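Side-chain contact in hypothetical protein TT1380 (Thermus thermophilus, PDB 1IUJ), which is of unknown function but adopts the dimeric alpha-beta barrel type of fold, binds zinc and may act as a monooxygenase: residues T80-K83 with E84-L87. Sequence-based numbering, arbitrary orientation.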
# COMPACT_ATOMS: atom_id res chain seq x y z
N THR B 80 -14.02 6.89 19.07
CA THR B 80 -15.42 6.45 19.18
C THR B 80 -15.56 4.95 18.95
O THR B 80 -16.53 4.35 19.42
CB THR B 80 -16.40 7.24 18.25
OG1 THR B 80 -16.08 7.02 16.87
CG2 THR B 80 -16.27 8.75 18.41
N LEU B 81 -14.61 4.35 18.22
CA LEU B 81 -14.60 2.90 18.06
C LEU B 81 -14.12 2.23 19.34
O LEU B 81 -13.02 2.52 19.83
CB LEU B 81 -13.69 2.49 16.88
CG LEU B 81 -14.24 2.31 15.46
CD1 LEU B 81 -15.35 1.27 15.38
CD2 LEU B 81 -14.67 3.62 14.81
N PRO B 82 -14.92 1.33 19.89
CA PRO B 82 -14.56 0.62 21.12
C PRO B 82 -13.26 -0.18 20.99
O PRO B 82 -12.95 -0.66 19.90
CB PRO B 82 -15.75 -0.32 21.36
CG PRO B 82 -16.40 -0.44 20.04
CD PRO B 82 -16.24 0.90 19.37
N LYS B 83 -12.51 -0.34 22.08
CA LYS B 83 -11.29 -1.17 22.05
C LYS B 83 -11.57 -2.56 21.48
O LYS B 83 -10.73 -3.16 20.81
CB LYS B 83 -10.66 -1.29 23.43
CG LYS B 83 -9.16 -1.00 23.44
CD LYS B 83 -8.31 -2.23 23.72
CE LYS B 83 -6.83 -1.84 23.73
NZ LYS B 83 -5.98 -2.71 24.60
N GLU B 84 -12.78 -3.05 21.75
CA GLU B 84 -13.18 -4.39 21.35
C GLU B 84 -13.30 -4.56 19.84
O GLU B 84 -13.33 -5.68 19.35
CB GLU B 84 -14.53 -4.73 22.00
CG GLU B 84 -14.47 -4.87 23.52
CD GLU B 84 -14.50 -3.55 24.28
OE1 GLU B 84 -14.43 -3.61 25.52
OE2 GLU B 84 -14.59 -2.47 23.65
N ALA B 85 -13.38 -3.45 19.11
CA ALA B 85 -13.52 -3.47 17.66
C ALA B 85 -12.26 -4.04 16.99
O ALA B 85 -12.33 -4.44 15.84
CB ALA B 85 -13.80 -2.08 17.12
N PHE B 86 -11.16 -4.04 17.71
CA PHE B 86 -9.86 -4.37 17.10
C PHE B 86 -9.23 -5.64 17.63
O PHE B 86 -9.33 -5.94 18.84
CB PHE B 86 -8.91 -3.19 17.27
CG PHE B 86 -9.50 -1.87 16.82
CD1 PHE B 86 -9.46 -1.49 15.48
CD2 PHE B 86 -10.12 -1.02 17.74
CE1 PHE B 86 -10.00 -0.28 15.05
CE2 PHE B 86 -10.69 0.18 17.34
CZ PHE B 86 -10.63 0.57 15.98
N LEU B 87 -8.56 -6.39 16.77
CA LEU B 87 -7.87 -7.59 17.24
C LEU B 87 -6.52 -7.34 17.92
O LEU B 87 -5.97 -8.25 18.56
CB LEU B 87 -7.67 -8.58 16.11
CG LEU B 87 -8.82 -9.15 15.29
CD1 LEU B 87 -8.23 -10.03 14.20
CD2 LEU B 87 -9.83 -9.94 16.13
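With CG set beside its own backbone N and anti to its carbonyl carbon (chi1 -51°), Phe-86 swings its ring back alongside the preceding turn and meets Leu-81, the two side chains crossing at about a right angle. The motif is a short 3-10 turn in the loop between helix 69-74 and strand 91-100 of this ferredoxin-like, dimeric alpha/beta-barrel chain. Two consecutive i to i+3 backbone bonds hold it: Ala-85 N donates to Pro-82 O at 2.9 Å, and Phe-86 N makes a longer bond of 3.3 Å to Lys-83 O. Pro-82 O also approaches the aromatic ring obliquely, 3.5 Å from Phe-86 CE2. On the inner side Leu-81 CD1 rests 4.1 Å from the Ala-85 methyl, CB, which also lies above one face of the Phe-86 ring, offset toward its rim. Leu-81 continues onto Gln-17 and Ala-21 of helix 15-29, while Pro-82 and Ala-85 touch Tyr-14, so that the turn rests on the first half of that helix and on the residue just before it. On the outer side Glu-84, bent at chi2 (81°), folds its carboxylate back along the turn, where OE2 comes to 3.3 Å from Pro-82 CB. At the far end of the aromatic ring, Phe-86 CZ packs 3.7 Å from Leu-81 CB.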